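Local coordinates for ferrous iron uptake transporter protein B (Streptococcus thermophilus, PDB 3TAH), which binds guanine nucleotides through its cytosolic G-protein domain, the part present here, and probably drives ferrous iron uptake across the membrane at the expense of GTP, at residues 201-204 and 205-209; 216-219 and 220-224; 230-233 and 234-237; 243-246 and 247-251. The protein carries 1 engineered substitution. One frame throughout, in Å; residues are numbered along the deposited sequence.

Contact 1 (201-204 and 205-209)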
loop_
_atom_site.group_PDB
_atom_site.type_symbol
_atom_site.label_atom_id
_atom_site.label_comp_id
_atom_site.label_asym_id
_atom_site.label_seq_id
_atom_site.Cartn_x
_atom_site.Cartn_y
_atom_site.Cartn_z
ATOM N N TYR A 201 -5.065 -5.289 9.828
ATOM C CA TYR A 201 -5.820 -6.456 10.266
ATOM C C TYR A 201 -7.231 -6.080 10.709
ATOM O O TYR A 201 -8.175 -6.804 10.410
ATOM C CB TYR A 201 -5.093 -7.176 11.395
ATOM C CG TYR A 201 -3.896 -7.946 10.928
ATOM C CD1 TYR A 201 -4.051 -9.112 10.181
ATOM C CD2 TYR A 201 -2.614 -7.534 11.238
ATOM C CE1 TYR A 201 -2.954 -9.832 9.745
ATOM C CE2 TYR A 201 -1.516 -8.250 10.809
ATOM C CZ TYR A 201 -1.694 -9.399 10.069
ATOM O OH TYR A 201 -0.599 -10.107 9.632
ATOM N N ALA A 202 -7.376 -4.958 11.411
ATOM C CA ALA A 202 -8.695 -4.536 11.876
ATOM C C ALA A 202 -9.644 -4.281 10.689
ATOM O O ALA A 202 -10.802 -4.690 10.711
ATOM C CB ALA A 202 -8.594 -3.309 12.775
ATOM N N ILE A 203 -9.150 -3.610 9.656
ATOM C CA ILE A 203 -9.958 -3.310 8.474
ATOM C C ILE A 203 -10.301 -4.595 7.726
ATOM O O ILE A 203 -11.437 -4.769 7.283
ATOM C CB ILE A 203 -9.269 -2.301 7.535
ATOM C CG1 ILE A 203 -9.191 -0.940 8.213
ATOM C CG2 ILE A 203 -10.072 -2.159 6.212
ATOM C CD1 ILE A 203 -8.262 0.029 7.552
ATOM N N LYS A 204 -9.321 -5.486 7.578
ATOM C CA LYS A 204 -9.569 -6.788 6.950
ATOM C C LYS A 204 -10.620 -7.614 7.681
ATOM O O LYS A 204 -11.455 -8.257 7.055
ATOM C CB LYS A 204 -8.271 -7.584 6.839
ATOM C CG LYS A 204 -7.346 -7.049 5.769
ATOM C CD LYS A 204 -7.709 -7.595 4.418
ATOM C CE LYS A 204 -7.081 -6.814 3.277
ATOM N NZ LYS A 204 -7.715 -5.475 3.137
ATOM N N LEU A 205 -10.575 -7.602 9.008
ATOM C CA LEU A 205 -11.573 -8.309 9.794
ATOM C C LEU A 205 -12.956 -7.705 9.608
ATOM O O LEU A 205 -13.950 -8.441 9.501
ATOM C CB LEU A 205 -11.203 -8.305 11.275
ATOM C CG LEU A 205 -10.059 -9.278 11.584
ATOM C CD1 LEU A 205 -9.459 -8.962 12.942
ATOM C CD2 LEU A 205 -10.548 -10.720 11.493
ATOM N N PHE A 206 -13.006 -6.375 9.562
ATOM C CA PHE A 206 -14.268 -5.678 9.382
ATOM C C PHE A 206 -14.928 -6.098 8.066
ATOM O O PHE A 206 -16.136 -6.376 8.026
ATOM C CB PHE A 206 -14.090 -4.160 9.414
ATOM C CG PHE A 206 -15.377 -3.406 9.195
ATOM C CD1 PHE A 206 -16.256 -3.181 10.251
ATOM C CD2 PHE A 206 -15.721 -2.933 7.934
ATOM C CE1 PHE A 206 -17.457 -2.486 10.047
ATOM C CE2 PHE A 206 -16.924 -2.239 7.717
ATOM C CZ PHE A 206 -17.792 -2.011 8.770
ATOM N N GLU A 207 -14.126 -6.170 7.007
ATOM C CA GLU A 207 -14.634 -6.547 5.682
ATOM C C GLU A 207 -14.714 -8.073 5.445
ATOM O O GLU A 207 -14.964 -8.528 4.317
ATOM C CB GLU A 207 -13.815 -5.845 4.597
ATOM C CG GLU A 207 -12.446 -6.423 4.397
ATOM C CD GLU A 207 -11.485 -5.523 3.628
ATOM O OE1 GLU A 207 -10.350 -5.993 3.420
ATOM O OE2 GLU A 207 -11.839 -4.396 3.226
ATOM N N GLN A 208 -14.510 -8.844 6.507
ATOM C CA GLN A 208 -14.580 -10.310 6.510
ATOM C C GLN A 208 -13.663 -10.991 5.500
ATOM O O GLN A 208 -14.049 -11.941 4.817
ATOM C CB GLN A 208 -16.018 -10.756 6.349
ATOM C CG GLN A 208 -16.829 -10.358 7.563
ATOM C CD GLN A 208 -18.214 -10.009 7.198
ATOM O OE1 GLN A 208 -19.125 -10.808 7.368
ATOM N NE2 GLN A 208 -18.394 -8.801 6.678
ATOM N N ASP A 209 -12.435 -10.490 5.443
ATOM C CA ASP A 209 -11.391 -11.086 4.647
ATOM C C ASP A 209 -11.140 -12.528 5.084
ATOM O O ASP A 209 -10.754 -12.788 6.220
ATOM C CB ASP A 209 -10.110 -10.273 4.785
ATOM C CG ASP A 209 -9.037 -10.747 3.843
ATOM O OD1 ASP A 209 -9.006 -10.260 2.692
ATOM O OD2 ASP A 209 -8.229 -11.608 4.260
#

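Contact 2 (216-219 and 220-224)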
loop_
_atom_site.group_PDB
_atom_site.type_symbol
_atom_site.label_atom_id
_atom_site.label_comp_id
_atom_site.label_asym_id
_atom_site.label_seq_id
_atom_site.Cartn_x
_atom_site.Cartn_y
_atom_site.Cartn_z
ATOM N N LEU A 216 -5.677 -15.863 11.734
ATOM C CA LEU A 216 -5.632 -15.345 13.102
ATOM C C LEU A 216 -6.232 -16.328 14.101
ATOM O O LEU A 216 -7.263 -16.939 13.840
ATOM C CB LEU A 216 -6.379 -14.012 13.210
ATOM C CG LEU A 216 -5.614 -12.723 12.916
ATOM C CD1 LEU A 216 -5.116 -12.705 11.498
ATOM C CD2 LEU A 216 -6.492 -11.509 13.177
ATOM N N ASP A 217 -5.578 -16.465 15.248
ATOM C CA ASP A 217 -6.042 -17.347 16.311
ATOM C C ASP A 217 -6.846 -16.457 17.233
ATOM O O ASP A 217 -6.309 -15.933 18.222
ATOM C CB ASP A 217 -4.849 -17.977 17.034
ATOM C CG ASP A 217 -5.260 -18.841 18.224
ATOM O OD1 ASP A 217 -6.269 -19.564 18.140
ATOM O OD2 ASP A 217 -4.552 -18.799 19.249
ATOM N N LEU A 218 -8.120 -16.270 16.885
ATOM C CA LEU A 218 -9.048 -15.457 17.680
ATOM C C LEU A 218 -9.927 -16.329 18.556
ATOM O O LEU A 218 -10.415 -17.371 18.119
ATOM C CB LEU A 218 -9.955 -14.582 16.801
ATOM C CG LEU A 218 -9.222 -13.576 15.906
ATOM C CD1 LEU A 218 -10.211 -12.736 15.086
ATOM C CD2 LEU A 218 -8.270 -12.684 16.714
ATOM N N SER A 219 -10.134 -15.880 19.787
ATOM C CA SER A 219 -11.026 -16.572 20.709
ATOM C C SER A 219 -12.467 -16.434 20.246
ATOM O O SER A 219 -12.807 -15.543 19.431
ATOM C CB SER A 219 -10.893 -16.001 22.118
ATOM O OG SER A 219 -11.451 -14.696 22.195
ATOM N N GLN A 220 -13.320 -17.309 20.774
ATOM C CA GLN A 220 -14.752 -17.218 20.515
ATOM C C GLN A 220 -15.254 -15.836 20.932
ATOM O O GLN A 220 -16.046 -15.232 20.219
ATOM C CB GLN A 220 -15.534 -18.314 21.261
ATOM C CG GLN A 220 -17.051 -18.191 21.101
ATOM C CD GLN A 220 -17.830 -19.308 21.760
ATOM O OE1 GLN A 220 -17.275 -20.132 22.485
ATOM N NE2 GLN A 220 -19.125 -19.334 21.512
ATOM N N PHE A 221 -14.800 -15.331 22.077
ATOM C CA PHE A 221 -15.272 -14.023 22.542
ATOM C C PHE A 221 -14.847 -12.903 21.572
ATOM O O PHE A 221 -15.641 -12.022 21.246
ATOM C CB PHE A 221 -14.812 -13.737 23.980
ATOM C CG PHE A 221 -15.178 -12.358 24.448
ATOM C CD1 PHE A 221 -16.516 -11.996 24.543
ATOM C CD2 PHE A 221 -14.201 -11.428 24.765
ATOM C CE1 PHE A 221 -16.885 -10.725 24.952
ATOM C CE2 PHE A 221 -14.558 -10.149 25.182
ATOM C CZ PHE A 221 -15.916 -9.807 25.274
ATOM N N GLN A 222 -13.595 -12.950 21.109
ATOM C CA GLN A 222 -13.092 -11.974 20.135
ATOM C C GLN A 222 -13.959 -11.971 18.880
ATOM O O GLN A 222 -14.357 -10.912 18.397
ATOM C CB GLN A 222 -11.621 -12.248 19.773
ATOM C CG GLN A 222 -10.623 -11.729 20.790
ATOM C CD GLN A 222 -9.191 -12.156 20.492
ATOM O OE1 GLN A 222 -8.921 -13.345 20.316
ATOM N NE2 GLN A 222 -8.270 -11.193 20.452
ATOM N N ARG A 223 -14.264 -13.160 18.372
ATOM C CA ARG A 223 -15.083 -13.308 17.169
ATOM C C ARG A 223 -16.497 -12.759 17.374
ATOM O O ARG A 223 -17.043 -12.108 16.481
ATOM C CB ARG A 223 -15.119 -14.765 16.708
ATOM C CG ARG A 223 -13.754 -15.275 16.241
ATOM C CD ARG A 223 -13.682 -16.796 16.132
ATOM N NE ARG A 223 -14.236 -17.290 14.874
ATOM C CZ ARG A 223 -14.389 -18.576 14.545
ATOM N NH1 ARG A 223 -14.043 -19.549 15.389
ATOM N NH2 ARG A 223 -14.902 -18.900 13.353
ATOM N N LYS A 224 -17.077 -12.997 18.551
ATOM C CA LYS A 224 -18.403 -12.453 18.875
ATOM C C LYS A 224 -18.389 -10.922 18.910
ATOM O O LYS A 224 -19.296 -10.284 18.356
ATOM C CB LYS A 224 -18.909 -12.987 20.214
ATOM C CG LYS A 224 -19.338 -14.431 20.158
ATOM C CD LYS A 224 -19.713 -14.996 21.525
ATOM C CE LYS A 224 -21.035 -14.470 22.025
ATOM N NZ LYS A 224 -21.611 -15.363 23.082
HETATM O O HOH W 1 -6.728 -14.885 20.846
#

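Contact 3 (230-233 and 234-237)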
loop_
_atom_site.group_PDB
_atom_site.type_symbol
_atom_site.label_atom_id
_atom_site.label_comp_id
_atom_site.label_asym_id
_atom_site.label_seq_id
_atom_site.Cartn_x
_atom_site.Cartn_y
_atom_site.Cartn_z
ATOM N N ILE A 230 -19.469 -5.333 13.302
ATOM C CA ILE A 230 -19.821 -5.370 11.871
ATOM C C ILE A 230 -21.321 -5.209 11.661
ATOM O O ILE A 230 -21.754 -4.436 10.790
ATOM C CB ILE A 230 -19.319 -6.664 11.181
ATOM C CG1 ILE A 230 -17.785 -6.711 11.179
ATOM C CG2 ILE A 230 -19.823 -6.760 9.732
ATOM C CD1 ILE A 230 -17.231 -8.078 10.761
ATOM N N ARG A 231 -22.111 -5.915 12.468
ATOM C CA ARG A 231 -23.557 -5.907 12.298
ATOM C C ARG A 231 -24.112 -4.503 12.484
ATOM O O ARG A 231 -24.818 -4.000 11.601
ATOM C CB ARG A 231 -24.246 -6.888 13.253
ATOM C CG ARG A 231 -25.756 -7.041 13.024
ATOM C CD ARG A 231 -26.426 -7.930 14.074
ATOM N NE ARG A 231 -26.270 -7.405 15.438
ATOM C CZ ARG A 231 -25.455 -7.884 16.382
ATOM N NH1 ARG A 231 -24.664 -8.941 16.172
ATOM N NH2 ARG A 231 -25.429 -7.294 17.572
ATOM N N ILE A 232 -23.775 -3.871 13.604
ATOM C CA ILE A 232 -24.319 -2.549 13.916
ATOM C C ILE A 232 -23.792 -1.513 12.921
ATOM O O ILE A 232 -24.529 -0.607 12.534
ATOM C CB ILE A 232 -24.087 -2.111 15.419
ATOM C CG1 ILE A 232 -24.790 -0.781 15.727
ATOM C CG2 ILE A 232 -22.582 -2.069 15.798
ATOM C CD1 ILE A 232 -26.328 -0.782 15.478
ATOM N N THR A 233 -22.532 -1.650 12.494
ATOM C CA THR A 233 -21.953 -0.700 11.529
ATOM C C THR A 233 -22.640 -0.808 10.162
ATOM O O THR A 233 -22.964 0.217 9.551
ATOM C CB THR A 233 -20.425 -0.845 11.447
ATOM O OG1 THR A 233 -19.900 -0.688 12.766
ATOM C CG2 THR A 233 -19.818 0.218 10.536
ATOM N N GLU A 234 -22.901 -2.029 9.707
ATOM C CA GLU A 234 -23.656 -2.249 8.475
ATOM C C GLU A 234 -25.060 -1.646 8.572
ATOM O O GLU A 234 -25.558 -1.082 7.605
ATOM C CB GLU A 234 -23.784 -3.733 8.150
ATOM C CG GLU A 234 -22.487 -4.359 7.608
ATOM C CD GLU A 234 -22.638 -5.816 7.264
ATOM O OE1 GLU A 234 -23.444 -6.502 7.933
ATOM O OE2 GLU A 234 -21.940 -6.278 6.334
ATOM N N GLU A 235 -25.681 -1.776 9.736
ATOM C CA GLU A 235 -27.025 -1.234 9.956
ATOM C C GLU A 235 -27.066 0.275 9.826
ATOM O O GLU A 235 -27.987 0.811 9.202
ATOM C CB GLU A 235 -27.574 -1.677 11.318
ATOM C CG GLU A 235 -27.922 -3.146 11.324
ATOM C CD GLU A 235 -28.389 -3.677 12.683
ATOM O OE1 GLU A 235 -28.585 -2.874 13.621
ATOM O OE2 GLU A 235 -28.561 -4.914 12.787
ATOM N N ILE A 236 -26.070 0.957 10.393
ATOM C CA ILE A 236 -26.051 2.425 10.359
ATOM C C ILE A 236 -25.619 2.973 8.999
ATOM O O ILE A 236 -26.006 4.082 8.657
ATOM C CB ILE A 236 -25.262 3.068 11.547
ATOM C CG1 ILE A 236 -23.745 2.876 11.457
ATOM C CG2 ILE A 236 -25.817 2.529 12.886
ATOM C CD1 ILE A 236 -22.977 3.503 12.664
ATOM N N PHE A 237 -24.838 2.224 8.224
ATOM C CA PHE A 237 -24.575 2.621 6.823
ATOM C C PHE A 237 -25.628 2.136 5.808
ATOM O O PHE A 237 -25.671 2.662 4.677
ATOM C CB PHE A 237 -23.213 2.092 6.344
ATOM C CG PHE A 237 -22.015 2.887 6.799
ATOM C CD1 PHE A 237 -21.511 3.922 6.014
ATOM C CD2 PHE A 237 -21.351 2.573 7.979
ATOM C CE1 PHE A 237 -20.391 4.637 6.401
ATOM C CE2 PHE A 237 -20.229 3.286 8.376
ATOM C CZ PHE A 237 -19.745 4.321 7.587
HETATM O O HOH W 2 -27.481 -5.009 16.053
#

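Contact 4 (243-246 and 247-251)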
loop_
_atom_site.group_PDB
_atom_site.type_symbol
_atom_site.label_atom_id
_atom_site.label_comp_id
_atom_site.label_asym_id
_atom_site.label_seq_id
_atom_site.Cartn_x
_atom_site.Cartn_y
_atom_site.Cartn_z
ATOM N N SER A 243 -18.428 -3.150 1.039
ATOM C CA SER A 243 -18.799 -1.944 0.288
ATOM C C SER A 243 -18.500 -0.650 1.047
ATOM O O SER A 243 -18.052 0.329 0.451
ATOM C CB SER A 243 -20.282 -1.967 -0.095
ATOM O OG SER A 243 -20.563 -2.991 -1.029
ATOM N N ILE A 244 -18.756 -0.652 2.352
ATOM C CA ILE A 244 -18.475 0.483 3.221
ATOM C C ILE A 244 -17.005 0.857 3.096
ATOM O O ILE A 244 -16.671 2.028 2.872
ATOM C CB ILE A 244 -18.834 0.181 4.715
ATOM C CG1 ILE A 244 -20.349 0.072 4.936
ATOM C CG2 ILE A 244 -18.262 1.269 5.637
ATOM C CD1 ILE A 244 -20.737 -0.559 6.294
ATOM N N VAL A 245 -16.128 -0.134 3.213
ATOM C CA VAL A 245 -14.675 0.128 3.149
ATOM C C VAL A 245 -14.262 0.633 1.764
ATOM O O VAL A 245 -13.508 1.597 1.656
ATOM C CB VAL A 245 -13.853 -1.113 3.572
ATOM C CG1 VAL A 245 -12.362 -0.844 3.450
ATOM C CG2 VAL A 245 -14.196 -1.497 4.996
ATOM N N ILE A 246 -14.774 -0.004 0.716
ATOM C CA ILE A 246 -14.542 0.443 -0.658
ATOM C C ILE A 246 -14.941 1.898 -0.843
ATOM O O ILE A 246 -14.161 2.702 -1.361
ATOM C CB ILE A 246 -15.326 -0.417 -1.686
ATOM C CG1 ILE A 246 -14.747 -1.829 -1.796
ATOM C CG2 ILE A 246 -15.299 0.242 -3.042
ATOM C CD1 ILE A 246 -15.600 -2.760 -2.692
ATOM N N ASN A 247 -16.152 2.238 -0.395
ATOM C CA ASN A 247 -16.660 3.602 -0.536
ATOM C C ASN A 247 -15.813 4.594 0.244
ATOM O O ASN A 247 -15.531 5.686 -0.251
ATOM C CB ASN A 247 -18.138 3.685 -0.098
ATOM C CG ASN A 247 -19.069 2.904 -1.008
ATOM O OD1 ASN A 247 -18.730 2.613 -2.154
ATOM N ND2 ASN A 247 -20.265 2.567 -0.503
ATOM N N GLU A 248 -15.403 4.215 1.467
ATOM C CA GLU A 248 -14.552 5.086 2.294
ATOM C C GLU A 248 -13.177 5.309 1.671
ATOM O O GLU A 248 -12.677 6.434 1.718
ATOM C CB GLU A 248 -14.424 4.579 3.744
ATOM C CG GLU A 248 -15.701 4.723 4.565
ATOM C CD GLU A 248 -16.219 6.150 4.643
ATOM O OE1 GLU A 248 -15.436 7.085 4.862
ATOM O OE2 GLU A 248 -17.435 6.331 4.486
ATOM N N ARG A 249 -12.563 4.270 1.095
ATOM C CA ARG A 249 -11.283 4.441 0.392
ATOM C C ARG A 249 -11.400 5.466 -0.740
ATOM O O ARG A 249 -10.635 6.414 -0.812
ATOM C CB ARG A 249 -10.733 3.113 -0.156
ATOM C CG ARG A 249 -10.339 2.094 0.881
ATOM C CD ARG A 249 -9.653 0.858 0.269
ATOM N NE ARG A 249 -9.456 -0.165 1.297
ATOM C CZ ARG A 249 -8.541 -0.093 2.262
ATOM N NH1 ARG A 249 -7.700 0.938 2.333
ATOM N NH2 ARG A 249 -8.459 -1.067 3.165
ATOM N N TYR A 250 -12.372 5.280 -1.624
ATOM C CA TYR A 250 -12.585 6.226 -2.724
ATOM C C TYR A 250 -12.969 7.625 -2.264
ATOM O O TYR A 250 -12.519 8.594 -2.865
ATOM C CB TYR A 250 -13.589 5.685 -3.760
ATOM C CG TYR A 250 -12.998 4.604 -4.632
ATOM C CD1 TYR A 250 -11.919 4.870 -5.469
ATOM C CD2 TYR A 250 -13.517 3.307 -4.633
ATOM C CE1 TYR A 250 -11.361 3.871 -6.267
ATOM C CE2 TYR A 250 -12.965 2.312 -5.430
ATOM C CZ TYR A 250 -11.888 2.597 -6.245
ATOM O OH TYR A 250 -11.339 1.615 -7.044
ATOM N N ALA A 251 -13.758 7.750 -1.198
ATOM C CA ALA A 251 -14.094 9.085 -0.672
ATOM C C ALA A 251 -12.832 9.827 -0.201
ATOM O O ALA A 251 -12.628 11.008 -0.535
ATOM C CB ALA A 251 -15.159 8.993 0.419
#

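Contact 1 (201-204 and 205-209)
Leu-205 N donates to Tyr-201 O at 2.9 Å, and the leucine's CB and CG lie against the same carbonyl oxygen while its side chain goes on to Val-212, Leu-216 and Ile-226. Phe-206 follows with a bond from its N to Ala-202 O; its CG stands anti to the backbone N (chi1 179°), and the ring leads off toward Thr-233 and Val-245 of the two following long helices. Glu-207 gives the last i-to-i+4 bond of the helix, N to Ile-203 O, although its own backbone has already left helical values. Its CG sits between N and the carbonyl carbon (chi1 74°), which folds the extended chain back beside Lys-204, both side chains pointing the same way. There OE1 receives Lys-204 NZ at 2.7 Å on its syn side, a short salt bridge lying slightly out of the carboxylate plane. The lysine, bent at chi2 and chi4, also lays CD 3.2 Å from this OE1. Gln-208, with positive phi, turns the chain, its N reaching back to Leu-205 O at 3.1 Å. Asp-209 N then bonds Lys-204 O at 2.9 Å, nearly straight at 168°. The carboxylate of Asp-209 crosses the lysine's methylene chain, OD1 lying 3.4 Å from Lys-204 CD, while OD2 forms a salt bridge with Arg-73 and accepts from Val-212 N, capping helix 210-215. The 6→1 and 5→2 bonds, with Gln-208 as the C-prime residue, make a Schellman motif, here closing helix 198-206 of the FeoB helical domain and passing directly into an Asp N-cap.

Contact 2 (216-219 and 220-224)
Gln-222 lays the end of its side chain across Leu-218 at about a right angle, with OE1 3.7 Å from Leu-218 CD2 and 3.4 Å from Leu-218 CA. The glutamine CG is anti to its own carbonyl carbon (chi1 -80°), and the extended chain beyond it runs back past the start of the helix. This brings OE1 to Ser-219 N at 2.9 Å, where the donor lies in the plane of the amide C=O, on a lone pair, and the N-H points almost straight at it (168°). The return bond runs from Gln-222 N to Ser-219 OG at 3.0 Å, equally direct. Ser-219 presents the hydroxyl because OG lies between its backbone N and carbonyl carbon (chi1 71°). A water gives OE1 a further proton at 2.7 Å and another to Asp-217 O, linking the loop to the same amide oxygen. The other end of that amide is also held: NE2 donates to Val-188 O and Ser-192 OG, which should fix the rotation of the whole group and tie the helix start to the end of helix 176-189. Arg-223 N begins the regular helical bonding with Ser-219 O, and its CG packs against Leu-218 CB at 3.9 Å. Leu-218 in turn reaches Leu-189 and Leu-205 of neighbouring helices, so a hydrophobic contact lies beside the polar one. The reciprocal pair of Ser-219 and Gln-222, N-cap with N3, forms a capping box, here at the solvent-facing N-terminus of helix 220-237.

Contact 3 (230-233 and 234-237)
Glu-234 N donates to Ile-230 O at 2.9 Å, and three further i-to-i+4 bonds follow in turn: Glu-235 N to Arg-231 O, Ile-236 N to Ile-232 O and Phe-237 N to Thr-233 O. All four carbonyls of 230-233 are thereby used. The polar side chains find their partners in different ways. Arg-231 and Glu-235 run side by side but stop short of a salt bridge, with NE 4.3 Å from OE2 and the guanidinium and carboxylate planes turned 58° apart. A water stands in the guanidinium plane at its edge, accepting from Arg-231 NE at 2.8 Å and donating only weakly to Glu-235 OE1. The arginine's direct ionic partner is Asp-228, one turn back, while Glu-235 OE2 rests on the aliphatic part, 3.5 Å from Arg-231 CG. Glu-234 lies alongside Ile-230, its CD 3.9 Å from CG2, and OE2 goes on to accept from Ala-241 N at the start of the next helix. Thr-233 OG1 bonds Ile-229 O; being anti to the carbonyl carbon (chi1 -56°), it leaves CG2 anti to N and directed along the helix to Phe-237. That methyl meets the ring at CE2 (3.8 Å), and Thr-233 O comes to the ring edge, in its plane, 3.3 Å from Phe-237 CD2. Arg-177 makes a cation-pi contact with this ring. The bonding is that of the last two turns of an alpha-helix, 220-237, whose inner side packs on helices 198-206 and 241-259 in the FeoB helical domain.

Contact 4 (243-246 and 247-251)
Arg-249 N bonds Val-245 O nearly along the C=O axis, within alpha-helix 241-259 of the FeoB helical domain. The same arginine's NH1 joins Glu-105 in a salt bridge and also bonds Thr-101, both on helix 93-105 of the G-protein core. It gets there with its chain extended from CG to NE, running beside Val-245 so that NE lies 3.7 Å from CG1. Glu-248 OE1 accepts from Asp-175 N, and Ser-243 OG is bonded to Asp-240 OD1 just before the helix. Of the four consecutive helical backbone bonds, Asn-247 N to Ser-243 O is the shortest, at 2.8 Å, and Tyr-250 N to Ile-246 O the straightest, at 177°; Glu-248 N takes Ile-244 O. The Asn-247 amide turns a face to Ser-243 O, which lies 3.1 Å from CG, without an N-H directed at it. Farther out, Ile-246 and Tyr-250 point the same way, and Tyr-98 stacks on the tyrosine ring. With CG2 anti to the backbone N of Ile-246, this methyl lies 3.9 Å from Tyr-250 CD2.

In the fold
The four contacts follow one another along the helical domain: contact 1 ends helix 198-206, contact 2 begins helix 220-237, contact 3 ends that same helix, and contact 4 lies in helix 241-259. Contact 1 touches all the others, its centre about 13 Å from those of contacts 2 and 4 and about 14 Å from that of contact 3. Ile-203 packs on Arg-249 between contacts 1 and 4, and Phe-237 meets Ile-244 between contacts 3 and 4. Contacts 2 and 4 stay apart, nearest atoms about 15 Å. Contact 4 meets the nucleotide-binding core through helix 93-105, and contact 1 through Arg-73 of helix 67-77.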